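Local coordinates for protein predicted DNA-binding transcriptional regulator (Aliivibrio fischeri ES114, PDB 7DWN) that acts as the LysR-type transcriptional regulator DarR, which binds DNA through an N-terminal winged helix-turn-helix domain and assembles as a tetramer, at the interface of chains A and B. Residues are numbered along the deposited sequence; one frame, centred on the assembly and turned at random. Chains: chain A/B, Predicted DNA-binding transcriptional regulator.

Contact 1: the interface of chains A and B. Residues chain A 61-62, 65; chain B 83-84, 87, 96, 141-142.
A:Leu65 pushes its forked tip into chain B between B:Leu87, B:Gln96 and the backbone at B:Gly141 and B:Ala142. From CB, CG leaves anti to the carbonyl carbon, beside the backbone N (chi1 -86°), and CG already touches CA of B:Ala142 at 4.1 Å. Methyl CD1 points to the backbone of the loop, 3.7 Å from the carbonyl O of B:Gly141 and 3.8 Å from CA of B:Ala142. The extended chain of B:Gln96 reaches toward the leucine tip to tip, though the very close approach of its amide oxygen OE1 to CD1 is doubtful. Methyl CD2 points to B:Gln83, whose amide oxygen OE1 stands 4.0 Å from it. CD1 of B:Leu87 touches both methyls, CD2 at 3.7 Å, its side chain crossing that of A:Leu65 at about a right angle. No hydrogen bond crosses this patch; the amide and carbonyl oxygens near the leucine meet it by van der Waals contact. One turn back, the methyl CD1 of B:Ile84 lies 3.4 Å from the carbonyl O of A:Ser62, while the hydroxyl OG of that serine sits 3.8 Å from CB of B:Leu87. In the fold, the start of the long linker helix 61-83 of chain A packs against the C-terminal end of helix 61-89 of chain B, with A:Leu65 reaching on to strand 94-99 and the loop at B:Gly141, both in the part that belongs to the LysR substrate-binding domain.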
loop_
_atom_site.group_PDB
_atom_site.type_symbol
_atom_site.label_atom_id
_atom_site.label_comp_id
_atom_site.label_asym_id
_atom_site.label_seq_id
_atom_site.Cartn_x
_atom_site.Cartn_y
_atom_site.Cartn_z
ATOM N N PRO A 61 -12.031 28.273 -3.046
ATOM C CA PRO A 61 -12.172 26.855 -2.663
ATOM C C PRO A 61 -11.810 25.897 -3.790
ATOM O O PRO A 61 -11.078 24.914 -3.576
ATOM C CB PRO A 61 -13.650 26.755 -2.265
ATOM C CG PRO A 61 -13.999 28.142 -1.798
ATOM C CD PRO A 61 -13.210 29.074 -2.667
ATOM N N SER A 62 -12.308 26.172 -5.001
ATOM C CA SER A 62 -11.932 25.377 -6.163
ATOM C C SER A 62 -10.424 25.386 -6.371
ATOM O O SER A 62 -9.833 24.358 -6.717
ATOM C CB SER A 62 -12.650 25.899 -7.408
ATOM O OG SER A 62 -14.056 25.801 -7.263
ATOM N N LEU A 65 -8.825 22.924 -3.866
ATOM C CA LEU A 65 -8.877 21.511 -4.250
ATOM C C LEU A 65 -8.010 21.231 -5.478
ATOM O O LEU A 65 -7.318 20.198 -5.551
ATOM C CB LEU A 65 -10.323 21.076 -4.498
ATOM C CG LEU A 65 -11.123 20.625 -3.272
ATOM C CD1 LEU A 65 -11.403 21.789 -2.331
ATOM C CD2 LEU A 65 -12.416 19.945 -3.694
ATOM N N GLN B 83 -14.594 17.056 -9.008
ATOM C CA GLN B 83 -14.615 17.597 -7.653
ATOM C C GLN B 83 -14.878 19.095 -7.672
ATOM O O GLN B 83 -15.643 19.614 -6.850
ATOM C CB GLN B 83 -13.291 17.302 -6.945
ATOM C CG GLN B 83 -13.333 16.139 -5.967
ATOM C CD GLN B 83 -12.120 16.106 -5.057
ATOM O OE1 GLN B 83 -11.058 16.629 -5.397
ATOM N NE2 GLN B 83 -12.276 15.499 -3.886
ATOM N N ILE B 84 -14.252 19.807 -8.611
ATOM C CA ILE B 84 -14.484 21.240 -8.739
ATOM C C ILE B 84 -15.859 21.540 -9.331
ATOM O O ILE B 84 -16.391 22.636 -9.135
ATOM C CB ILE B 84 -13.345 21.862 -9.573
ATOM C CG1 ILE B 84 -12.053 21.890 -8.761
ATOM C CG2 ILE B 84 -13.682 23.266 -10.034
ATOM C CD1 ILE B 84 -10.954 22.646 -9.442
ATOM N N LEU B 87 -18.252 22.432 -6.527
ATOM C CA LEU B 87 -17.942 23.661 -5.803
ATOM C C LEU B 87 -18.165 24.895 -6.668
ATOM O O LEU B 87 -18.687 25.907 -6.186
ATOM C CB LEU B 87 -16.501 23.625 -5.296
ATOM C CG LEU B 87 -16.200 22.680 -4.134
ATOM C CD1 LEU B 87 -14.738 22.785 -3.738
ATOM C CD2 LEU B 87 -17.102 22.991 -2.953
ATOM N N GLN B 96 -16.825 24.016 3.093
ATOM C CA GLN B 96 -16.874 22.565 2.961
ATOM C C GLN B 96 -16.748 21.945 4.344
ATOM O O GLN B 96 -15.677 21.987 4.960
ATOM C CB GLN B 96 -15.772 22.069 2.030
ATOM C CG GLN B 96 -16.035 22.346 0.565
ATOM C CD GLN B 96 -15.045 21.643 -0.336
ATOM O OE1 GLN B 96 -13.859 21.966 -0.339
ATOM N NE2 GLN B 96 -15.525 20.665 -1.099
ATOM N N GLY B 141 -6.615 20.530 2.346
ATOM C CA GLY B 141 -7.456 21.635 1.938
ATOM C C GLY B 141 -8.763 21.245 1.283
ATOM O O GLY B 141 -9.533 22.135 0.900
ATOM N N ALA B 142 -9.037 19.947 1.136
ATOM C CA ALA B 142 -10.310 19.512 0.573
ATOM C C ALA B 142 -11.471 19.751 1.527
ATOM O O ALA B 142 -12.627 19.750 1.091
ATOM C CB ALA B 142 -10.243 18.030 0.202
#

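Contact 2: the interface of chains A and B. Residues chain A 45-47, 49, 62, 66; chain B 81, 84, 87-88.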
loop_
_atom_site.group_PDB
_atom_site.type_symbol
_atom_site.label_atom_id
_atom_site.label_comp_id
_atom_site.label_asym_id
_atom_site.label_seq_id
_atom_site.Cartn_x
_atom_site.Cartn_y
_atom_site.Cartn_z
ATOM N N VAL A 45 -10.635 24.121 -16.451
ATOM C CA VAL A 45 -11.221 23.424 -15.305
ATOM C C VAL A 45 -12.622 23.910 -14.977
ATOM O O VAL A 45 -13.321 23.263 -14.187
ATOM C CB VAL A 45 -10.344 23.556 -14.046
ATOM C CG1 VAL A 45 -8.950 23.008 -14.311
ATOM C CG2 VAL A 45 -10.282 25.004 -13.591
ATOM N N GLY A 46 -13.048 25.032 -15.553
ATOM C CA GLY A 46 -14.409 25.498 -15.373
ATOM C C GLY A 46 -14.694 26.188 -14.059
ATOM O O GLY A 46 -15.816 26.089 -13.551
ATOM N N ALA A 47 -13.716 26.891 -13.495
ATOM C CA ALA A 47 -13.922 27.596 -12.238
ATOM C C ALA A 47 -12.796 28.594 -12.026
ATOM O O ALA A 47 -11.656 28.360 -12.432
ATOM C CB ALA A 47 -13.988 26.632 -11.051
ATOM N N LEU A 49 -10.050 29.780 -10.041
ATOM C CA LEU A 49 -9.185 29.164 -9.046
ATOM C C LEU A 49 -8.537 30.176 -8.115
ATOM O O LEU A 49 -7.955 29.778 -7.101
ATOM C CB LEU A 49 -8.091 28.340 -9.735
ATOM C CG LEU A 49 -8.564 27.251 -10.701
ATOM C CD1 LEU A 49 -7.379 26.582 -11.381
ATOM C CD2 LEU A 49 -9.419 26.225 -9.973
ATOM N N SER A 62 -12.308 26.172 -5.001
ATOM C CA SER A 62 -11.932 25.377 -6.163
ATOM C C SER A 62 -10.424 25.386 -6.371
ATOM O O SER A 62 -9.833 24.358 -6.717
ATOM C CB SER A 62 -12.650 25.899 -7.408
ATOM O OG SER A 62 -14.056 25.801 -7.263
ATOM N N PHE A 66 -8.015 22.141 -6.451
ATOM C CA PHE A 66 -7.201 21.909 -7.631
ATOM C C PHE A 66 -5.717 22.025 -7.337
ATOM O O PHE A 66 -4.913 21.547 -8.134
ATOM C CB PHE A 66 -7.570 22.868 -8.759
ATOM C CG PHE A 66 -7.013 22.454 -10.086
ATOM C CD1 PHE A 66 -7.573 21.394 -10.784
ATOM C CD2 PHE A 66 -5.913 23.099 -10.624
ATOM C CE1 PHE A 66 -7.056 20.997 -11.999
ATOM C CE2 PHE A 66 -5.392 22.707 -11.840
ATOM C CZ PHE A 66 -5.964 21.655 -12.529
ATOM N N ILE B 81 -11.525 17.717 -11.906
ATOM C CA ILE B 81 -12.484 18.643 -12.493
ATOM C C ILE B 81 -13.900 18.313 -12.034
ATOM O O ILE B 81 -14.723 19.215 -11.854
ATOM C CB ILE B 81 -12.352 18.649 -14.026
ATOM C CG1 ILE B 81 -10.967 19.162 -14.426
ATOM C CG2 ILE B 81 -13.430 19.514 -14.657
ATOM C CD1 ILE B 81 -10.779 19.331 -15.915
ATOM N N ILE B 84 -14.252 19.807 -8.611
ATOM C CA ILE B 84 -14.484 21.240 -8.739
ATOM C C ILE B 84 -15.859 21.540 -9.331
ATOM O O ILE B 84 -16.391 22.636 -9.135
ATOM C CB ILE B 84 -13.345 21.862 -9.573
ATOM C CG1 ILE B 84 -12.053 21.890 -8.761
ATOM C CG2 ILE B 84 -13.682 23.266 -10.034
ATOM C CD1 ILE B 84 -10.954 22.646 -9.442
ATOM N N LEU B 87 -18.252 22.432 -6.527
ATOM C CA LEU B 87 -17.942 23.661 -5.803
ATOM C C LEU B 87 -18.165 24.895 -6.668
ATOM O O LEU B 87 -18.687 25.907 -6.186
ATOM C CB LEU B 87 -16.501 23.625 -5.296
ATOM C CG LEU B 87 -16.200 22.680 -4.134
ATOM C CD1 LEU B 87 -14.738 22.785 -3.738
ATOM C CD2 LEU B 87 -17.102 22.991 -2.953
ATOM N N SER B 88 -17.775 24.832 -7.944
ATOM C CA SER B 88 -17.861 25.997 -8.820
ATOM C C SER B 88 -19.298 26.469 -8.984
ATOM O O SER B 88 -19.553 27.674 -9.107
ATOM C CB SER B 88 -17.255 25.667 -10.184
ATOM O OG SER B 88 -17.980 24.636 -10.832
#
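B:Ile84 meets A:Ala47, A:Leu49 and A:Phe66 with its two branches spread by its torsions: CG1 is anti to the carbonyl carbon (chi1 -72°) and carries CD1 outward on an extended chain (chi2 -172°), while CG2 is anti to the backbone N. CD1 goes to the root of the A:Phe66 side chain, 3.5 Å from CB and 3.8 Å from ring atom CD1, so it touches the near end of the ring and does not lie over its centre. CD2 of A:Leu49 meets the same methyl at 3.9 Å, its side chain crossing the isoleucine at about a right angle. The other branch, CG2, lies 3.5 Å from CB of A:Ala47. That alanine methyl also packs against CB of B:Ser88, again at 3.5 Å, and is thus held between two residues one turn apart. B:Ser88 keeps its hydroxyl between the backbone N and the carbonyl carbon (chi1 63°), where OG donates a hydrogen bond of 3.1 Å to the carbonyl O of B:Ile84 within its own helix, tilted out of the carbonyl plane. Farther back along the helix, CG2 of B:Ile81 faces the carbonyl O of A:Val45 at 3.8 Å. Chain A contributes the C-terminal end of helix 31-45, the recognition helix of the helix-turn-helix, the loop after it, and helix 61-83; the last turns of helix 61-89 of chain B lie against them.

Contact 1 and contact 2 are neighbours, the centres of their C-alpha atoms about 7 Å apart, and they share A:Ser62, B:Ile84 and B:Leu87. Both use the end of the chain B linker helix: contact 2 sets it against the DNA-binding domain of chain A, and in contact 1 the start of chain A's linker helix meets that end and also reaches the regulatory part of chain B. DNA-binding and regulatory parts of different subunits thus lie close together here; whether movement is passed between them the structure alone does not show. Two-fold symmetry repeats both contacts with the chains exchanged, at the other end of the paired helices.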